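Local coordinates for putative uncharacterized protein (Pseudomonas phage 201phi2-1, PDB 3R4V), which belongs to the phage tubulin-like protein family, has a tubulin-type fold and holds guanosine-5'-diphosphate in a pocket of the model, at residues K4-F9 and A27-D32; H145-V150 and R196-H201; N222-I227 and V268-G273. All blocks are in the same frame, centred on the assembly; numbering follows the deposited sequence.

Contact 1. Residues K4-F9 and A27-D32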
# COMPACT_ATOMS: atom_id res chain seq x y z
N LYS A 4 16.09 10.73 -5.55
CA LYS A 4 16.39 9.51 -4.81
C LYS A 4 15.13 8.67 -4.61
O LYS A 4 15.13 7.45 -4.79
CB LYS A 4 16.99 9.83 -3.44
CG LYS A 4 18.39 10.43 -3.45
CD LYS A 4 18.96 10.46 -2.03
CE LYS A 4 20.14 11.41 -1.90
NZ LYS A 4 21.29 11.04 -2.76
N VAL A 5 14.05 9.34 -4.23
CA VAL A 5 12.80 8.64 -3.97
C VAL A 5 11.62 9.58 -4.19
O VAL A 5 11.68 10.77 -3.85
CB VAL A 5 12.75 8.07 -2.52
CG1 VAL A 5 12.81 9.19 -1.51
CG2 VAL A 5 11.52 7.22 -2.29
N CYS A 6 10.58 9.02 -4.79
CA CYS A 6 9.33 9.73 -4.95
C CYS A 6 8.24 8.99 -4.17
O CYS A 6 8.07 7.78 -4.31
CB CYS A 6 9.00 9.81 -6.44
SG CYS A 6 7.39 10.48 -6.80
N LEU A 7 7.52 9.73 -3.33
CA LEU A 7 6.47 9.14 -2.52
C LEU A 7 5.10 9.50 -3.07
O LEU A 7 4.78 10.68 -3.28
CB LEU A 7 6.57 9.61 -1.06
CG LEU A 7 7.87 9.23 -0.35
CD1 LEU A 7 8.91 10.32 -0.56
CD2 LEU A 7 7.62 9.02 1.12
N ILE A 8 4.28 8.48 -3.29
CA ILE A 8 2.98 8.67 -3.91
C ILE A 8 1.86 8.20 -2.98
O ILE A 8 1.92 7.08 -2.46
CB ILE A 8 2.91 7.87 -5.21
CG1 ILE A 8 3.98 8.37 -6.18
CG2 ILE A 8 1.51 7.94 -5.82
CD1 ILE A 8 4.36 7.37 -7.25
N PHE A 9 0.86 9.06 -2.76
CA PHE A 9 -0.26 8.76 -1.86
C PHE A 9 -1.56 8.93 -2.61
O PHE A 9 -1.72 9.89 -3.38
CB PHE A 9 -0.26 9.73 -0.66
CG PHE A 9 0.95 9.60 0.20
CD1 PHE A 9 0.96 8.71 1.26
CD2 PHE A 9 2.10 10.30 -0.10
CE1 PHE A 9 2.09 8.55 2.04
CE2 PHE A 9 3.23 10.15 0.68
CZ PHE A 9 3.23 9.27 1.75
N ALA A 27 9.18 15.82 -2.68
CA ALA A 27 9.27 14.38 -2.97
C ALA A 27 7.93 13.67 -2.83
O ALA A 27 7.76 12.55 -3.32
CB ALA A 27 10.30 13.71 -2.06
N VAL A 28 6.98 14.34 -2.17
CA VAL A 28 5.66 13.78 -1.90
C VAL A 28 4.62 14.20 -2.96
O VAL A 28 4.46 15.39 -3.27
CB VAL A 28 5.19 14.17 -0.48
CG1 VAL A 28 3.80 13.68 -0.22
CG2 VAL A 28 6.16 13.63 0.57
N HIS A 29 3.92 13.22 -3.51
CA HIS A 29 2.90 13.46 -4.53
C HIS A 29 1.60 12.80 -4.12
O HIS A 29 1.55 11.57 -3.95
CB HIS A 29 3.36 12.89 -5.87
CG HIS A 29 4.62 13.52 -6.39
ND1 HIS A 29 4.63 14.41 -7.43
CD2 HIS A 29 5.91 13.39 -5.99
CE1 HIS A 29 5.87 14.81 -7.66
NE2 HIS A 29 6.67 14.20 -6.79
N CYS A 30 0.54 13.60 -3.98
CA CYS A 30 -0.75 13.08 -3.53
C CYS A 30 -1.80 13.16 -4.63
O CYS A 30 -1.82 14.11 -5.39
CB CYS A 30 -1.26 13.89 -2.33
SG CYS A 30 -0.17 13.84 -0.91
N PHE A 31 -2.66 12.15 -4.69
CA PHE A 31 -3.73 12.10 -5.68
C PHE A 31 -5.05 11.68 -5.04
O PHE A 31 -5.08 10.80 -4.18
CB PHE A 31 -3.36 11.11 -6.80
CG PHE A 31 -2.06 11.43 -7.46
CD1 PHE A 31 -0.88 10.88 -7.00
CD2 PHE A 31 -2.01 12.31 -8.53
CE1 PHE A 31 0.34 11.19 -7.59
CE2 PHE A 31 -0.80 12.63 -9.12
CZ PHE A 31 0.37 12.07 -8.66
N ASP A 32 -6.14 12.31 -5.47
CA ASP A 32 -7.47 11.94 -5.02
C ASP A 32 -8.49 12.39 -6.05
O ASP A 32 -8.15 13.06 -7.03
CB ASP A 32 -7.79 12.56 -3.65
CG ASP A 32 -8.72 11.69 -2.80
OD1 ASP A 32 -8.82 11.95 -1.58
OD2 ASP A 32 -9.34 10.74 -3.33
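Two torsions bring Phe9 and Val28 together: Phe9 carries CG anti to its carbonyl carbon (chi1 -63°), and Val28 holds CG1 anti to its backbone N (chi1 176°). CE2 of Phe9 then lies 3.7 Å from CG1 of Val28, the ring and the valine crossing at a slant. On the same face of the sheet, SG of Cys30 sits 4.1 Å from CB of Phe9 and oblique to its ring, a sulfur-aromatic contact. The other face carries Ile8, His29 and Phe31; CG2 of Ile8 meets the edge of the aromatic ring at CE1 of Phe31, 3.9 Å away. Between the two faces the backbones run parallel and are stitched by four hydrogen bonds. Leu7 N gives to Ala27 O at 2.8 Å, and Leu7 O takes His29 N at 2.7 Å. Phe9 N then gives to His29 O at 2.9 Å, and Phe9 O takes Phe31 N at 2.8 Å. The pair forms the two strands of a beta-alpha-beta unit whose connection includes helix 11-18. Cys6 and Ile8 pair through their backbones with strand 84-89, Val28 is hydrogen-bonded to Asn46, and helices 11-18 and 161-178 cover the face that carries Leu7 and Phe9.

Contact 2. Residues H145-V150 and R196-H201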
# COMPACT_ATOMS: atom_id res chain seq x y z
N HIS A 145 4.93 -8.98 -15.05
CA HIS A 145 5.98 -9.91 -14.64
C HIS A 145 6.94 -9.23 -13.65
O HIS A 145 8.12 -9.07 -13.92
CB HIS A 145 6.74 -10.46 -15.85
CG HIS A 145 7.44 -11.75 -15.56
ND1 HIS A 145 6.80 -12.97 -15.67
CD2 HIS A 145 8.69 -12.01 -15.11
CE1 HIS A 145 7.64 -13.93 -15.32
NE2 HIS A 145 8.79 -13.37 -14.98
N LEU A 146 6.41 -8.83 -12.50
CA LEU A 146 7.21 -8.11 -11.54
C LEU A 146 6.61 -8.37 -10.17
O LEU A 146 5.38 -8.39 -10.06
CB LEU A 146 7.10 -6.61 -11.85
CG LEU A 146 7.81 -5.68 -10.89
CD1 LEU A 146 9.30 -5.80 -11.13
CD2 LEU A 146 7.34 -4.22 -11.05
N PRO A 147 7.44 -8.56 -9.14
CA PRO A 147 6.84 -8.68 -7.80
C PRO A 147 6.20 -7.36 -7.41
O PRO A 147 6.76 -6.29 -7.67
CB PRO A 147 8.04 -8.94 -6.88
CG PRO A 147 9.13 -9.47 -7.83
CD PRO A 147 8.90 -8.73 -9.10
N ILE A 148 5.02 -7.44 -6.82
CA ILE A 148 4.38 -6.24 -6.30
C ILE A 148 4.44 -6.35 -4.79
O ILE A 148 3.73 -7.15 -4.18
CB ILE A 148 2.94 -6.09 -6.81
CG1 ILE A 148 2.93 -5.93 -8.35
CG2 ILE A 148 2.23 -4.94 -6.08
CD1 ILE A 148 3.56 -4.64 -8.89
N VAL A 149 5.35 -5.58 -4.21
CA VAL A 149 5.80 -5.80 -2.84
C VAL A 149 5.09 -4.80 -1.96
O VAL A 149 5.23 -3.60 -2.15
CB VAL A 149 7.33 -5.57 -2.75
CG1 VAL A 149 7.83 -5.67 -1.34
CG2 VAL A 149 8.05 -6.59 -3.65
N VAL A 150 4.33 -5.30 -0.99
CA VAL A 150 3.52 -4.43 -0.16
C VAL A 150 3.69 -4.72 1.32
O VAL A 150 3.83 -5.86 1.74
CB VAL A 150 2.02 -4.53 -0.52
CG1 VAL A 150 1.82 -4.46 -2.05
CG2 VAL A 150 1.41 -5.80 0.03
N ARG A 196 13.03 -6.05 -7.14
CA ARG A 196 12.72 -6.64 -8.45
C ARG A 196 13.45 -7.98 -8.59
O ARG A 196 14.18 -8.21 -9.56
CB ARG A 196 13.17 -5.71 -9.57
CG ARG A 196 12.50 -4.33 -9.59
CD ARG A 196 13.04 -3.48 -10.77
NE ARG A 196 12.82 -4.17 -12.03
CZ ARG A 196 11.69 -4.09 -12.72
NH1 ARG A 196 10.72 -3.29 -12.29
NH2 ARG A 196 11.53 -4.77 -13.84
N PHE A 197 13.26 -8.86 -7.61
CA PHE A 197 14.09 -10.07 -7.52
C PHE A 197 13.90 -11.04 -8.69
O PHE A 197 14.79 -11.83 -8.96
CB PHE A 197 13.92 -10.78 -6.17
CG PHE A 197 12.50 -11.17 -5.85
CD1 PHE A 197 11.97 -12.35 -6.34
CD2 PHE A 197 11.71 -10.36 -5.03
CE1 PHE A 197 10.66 -12.73 -6.06
CE2 PHE A 197 10.40 -10.73 -4.73
CZ PHE A 197 9.88 -11.92 -5.24
N THR A 198 12.76 -11.00 -9.36
CA THR A 198 12.54 -11.87 -10.52
C THR A 198 13.37 -11.48 -11.75
O THR A 198 13.46 -12.24 -12.71
CB THR A 198 11.07 -11.89 -10.95
OG1 THR A 198 10.60 -10.54 -11.03
CG2 THR A 198 10.21 -12.66 -9.95
N ASP A 199 13.96 -10.29 -11.74
CA ASP A 199 14.75 -9.85 -12.89
C ASP A 199 15.95 -10.78 -13.11
O ASP A 199 16.26 -11.16 -14.24
CB ASP A 199 15.24 -8.41 -12.71
CG ASP A 199 14.21 -7.38 -13.14
OD1 ASP A 199 13.08 -7.78 -13.49
OD2 ASP A 199 14.53 -6.17 -13.12
N LYS A 200 16.62 -11.15 -12.01
CA LYS A 200 17.79 -12.01 -12.09
C LYS A 200 17.51 -13.45 -11.65
O LYS A 200 18.28 -14.36 -11.97
CB LYS A 200 18.95 -11.43 -11.28
CG LYS A 200 19.37 -10.04 -11.74
CD LYS A 200 20.63 -9.58 -11.05
CE LYS A 200 21.18 -8.31 -11.69
NZ LYS A 200 22.47 -7.88 -11.08
N HIS A 201 16.43 -13.65 -10.91
CA HIS A 201 16.01 -14.98 -10.49
C HIS A 201 14.76 -15.36 -11.26
O HIS A 201 13.64 -15.33 -10.73
CB HIS A 201 15.78 -15.04 -8.98
CG HIS A 201 17.02 -14.77 -8.18
ND1 HIS A 201 17.94 -15.75 -7.88
CD2 HIS A 201 17.50 -13.63 -7.64
CE1 HIS A 201 18.93 -15.22 -7.18
NE2 HIS A 201 18.69 -13.94 -7.02
O HOH W 1 11.02 -9.58 -13.45
O HOH W 2 9.46 -6.61 -15.29
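Leu146 lays a methyl over one face of the Arg196 guanidinium, its CD1 displaced toward the rim and a tight 3.1 Å from NH1 of Arg196. The arginine chain is bent at chi3 (58°), which turns NE back toward its own segment. There NE of Arg196 bonds to OD2 of Asp199 at 2.8 Å, in the guanidinium plane but from above the plane of the carboxylate; this salt bridge and the NH1 bond to Ala111 O together fix the flat group's rotation. Pro147 sets CG over the face of the Phe197 ring, 3.7 Å from the ring centroid and 18° off the normal, a CH-pi contact. Leu146 and Pro147 follow directly on His145, whose positive phi makes it the C-prime residue of the Schellman motif that ends helix 124-144, before the chain enters strand 148-154 of the tubulin-like sheet. Pro147 also meets Thr198 tip to tip, with CD of Pro147 3.1 Å from OG1 of Thr198. The polar links between the segments run through water. One molecule accepts from OG1 of Thr198 at 2.6 Å, and donates to OD1 of Asp199 at 2.7 Å and to His145 O at 3.0 Å; a second joins His145 O to NH2 of Arg196, the latter bond weak.

Contact 3. Residues N222-I227 and V268-G273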
# COMPACT_ATOMS: atom_id res chain seq x y z
N ASN A 222 12.23 -14.70 11.87
CA ASN A 222 10.93 -15.33 11.99
C ASN A 222 9.98 -15.07 10.81
O ASN A 222 8.86 -15.59 10.80
CB ASN A 222 10.27 -14.96 13.32
CG ASN A 222 11.11 -15.40 14.53
OD1 ASN A 222 11.91 -16.34 14.44
ND2 ASN A 222 10.92 -14.72 15.66
N VAL A 223 10.41 -14.29 9.82
CA VAL A 223 9.61 -14.12 8.61
C VAL A 223 9.64 -15.45 7.85
O VAL A 223 10.71 -15.93 7.49
CB VAL A 223 10.16 -13.00 7.70
CG1 VAL A 223 9.37 -12.93 6.40
CG2 VAL A 223 10.13 -11.65 8.42
N PRO A 224 8.48 -16.06 7.62
CA PRO A 224 8.50 -17.39 6.99
C PRO A 224 8.83 -17.35 5.49
O PRO A 224 8.41 -16.42 4.78
CB PRO A 224 7.07 -17.91 7.22
CG PRO A 224 6.24 -16.68 7.37
CD PRO A 224 7.12 -15.65 8.03
N GLU A 225 9.58 -18.35 5.03
CA GLU A 225 9.92 -18.47 3.62
C GLU A 225 10.41 -17.17 2.98
O GLU A 225 9.91 -16.74 1.95
CB GLU A 225 8.73 -19.03 2.84
CG GLU A 225 8.35 -20.43 3.34
CD GLU A 225 7.19 -21.07 2.58
OE1 GLU A 225 6.97 -20.73 1.40
OE2 GLU A 225 6.50 -21.92 3.18
N ALA A 226 11.43 -16.56 3.59
CA ALA A 226 11.92 -15.28 3.10
C ALA A 226 12.49 -15.46 1.70
O ALA A 226 13.23 -16.41 1.45
CB ALA A 226 12.99 -14.74 4.05
N ILE A 227 12.15 -14.54 0.81
CA ILE A 227 12.68 -14.57 -0.56
C ILE A 227 13.89 -13.66 -0.74
O ILE A 227 14.90 -14.07 -1.31
CB ILE A 227 11.61 -14.12 -1.57
CG1 ILE A 227 10.36 -14.98 -1.44
CG2 ILE A 227 12.17 -14.12 -3.01
CD1 ILE A 227 9.14 -14.40 -2.17
N VAL A 268 12.55 -7.50 4.83
CA VAL A 268 12.45 -8.88 4.36
C VAL A 268 11.22 -9.05 3.50
O VAL A 268 10.12 -8.68 3.91
CB VAL A 268 12.38 -9.85 5.52
CG1 VAL A 268 12.55 -11.30 5.02
CG2 VAL A 268 13.45 -9.51 6.57
N ILE A 269 11.40 -9.57 2.30
CA ILE A 269 10.28 -9.80 1.39
C ILE A 269 9.97 -11.30 1.36
O ILE A 269 10.86 -12.11 1.17
CB ILE A 269 10.62 -9.30 -0.05
CG1 ILE A 269 10.93 -7.80 -0.04
CG2 ILE A 269 9.49 -9.64 -1.04
CD1 ILE A 269 11.40 -7.24 -1.36
N ASN A 270 8.70 -11.66 1.55
CA ASN A 270 8.25 -13.03 1.33
C ASN A 270 6.91 -12.98 0.63
O ASN A 270 6.48 -11.90 0.25
CB ASN A 270 8.17 -13.82 2.63
CG ASN A 270 7.00 -13.43 3.49
OD1 ASN A 270 6.39 -12.38 3.29
ND2 ASN A 270 6.69 -14.26 4.48
N SER A 271 6.25 -14.12 0.45
CA SER A 271 4.91 -14.07 -0.17
C SER A 271 3.96 -15.12 0.38
O SER A 271 2.77 -15.08 0.07
CB SER A 271 5.00 -14.20 -1.70
OG SER A 271 5.40 -15.53 -2.07
N VAL A 272 4.46 -16.06 1.18
CA VAL A 272 3.60 -17.13 1.68
C VAL A 272 2.49 -16.60 2.59
O VAL A 272 1.44 -17.21 2.71
CB VAL A 272 4.39 -18.27 2.35
CG1 VAL A 272 4.99 -17.82 3.67
CG2 VAL A 272 3.50 -19.48 2.57
N GLY A 273 2.71 -15.44 3.21
CA GLY A 273 1.75 -14.89 4.16
C GLY A 273 0.52 -14.29 3.49
O GLY A 273 -0.48 -14.03 4.16
O HOH W 3 7.46 -16.65 0.74
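Asn270 and Pro224 meet where the loop closes on the end of the strand. The Asn270 side chain takes the crowded position, CG between the backbone N and the carbonyl carbon (chi1 73°), and from there ND2 of Asn270 gives a nearly straight hydrogen bond of 2.8 Å to Pro224 O. The acceptor lies in the amide plane and the donor in the carbonyl plane. The other end of the amide, OD1, is held by His212 NE2, and the two bonds together are consistent with this orientation of the amide. A backbone bond follows, Ile227 N to Ile269 O at 2.8 Å, and CD1 of Ile227 lies against the Asn270 backbone, 3.9 Å from C of Asn270. Beside these lies the apolar part, where Val268 is the common partner: its CG1 is 3.6 Å from CB of Ala226 and 3.8 Å from CG1 of Val223, the two valines meeting tip to tip. CG1 of Val223 also reaches ND2 of the Asn270 amide.

The outer side, where Pro224 and Glu225 are exposed to solvent, is slacker. Glu225 has positive phi and turns the loop there. Its side chain, extended beyond CG, crosses Val272 at about a right angle, and OE1 of Glu225 comes no closer than 3.7 Å to CB of Val272. Pro224 and Val272 also graze each other. A water fills in between the backbones, donating to Glu225 O at 2.7 Å and accepting from Ser271 N. Ser271 OG itself bonds to Gln207 OE1.

The loop joins helix 217-221 to strand 228-233, which runs antiparallel to strand 264-270. Strand 208-214 flanks strand 264-270 on its other side, and helix 274-294 follows directly after Gly273.

All three contacts reach the same mixed sheet and follow one another along the chain without overlap. Contact 1 belongs to the parallel part of the sheet, on the side that holds GDP, its centre about 22 Å from that of contact 2 and about 27 Å from that of contact 3. Contacts 2 and 3 have centres about 14 Å apart and touch: the Phe197 ring packs on Ile227 and Ile269, with CE1 of Phe197 3.7 Å from CG2 of Ile227, while Val149 also packs on Ile269. Contacts 1 and 3 fall on opposite sides of the chain's centre. Contact 2 thus packs the start of strand 148-154 against the loop after helix 188-195, whose Phe197 goes on to touch the loop and strand of contact 3.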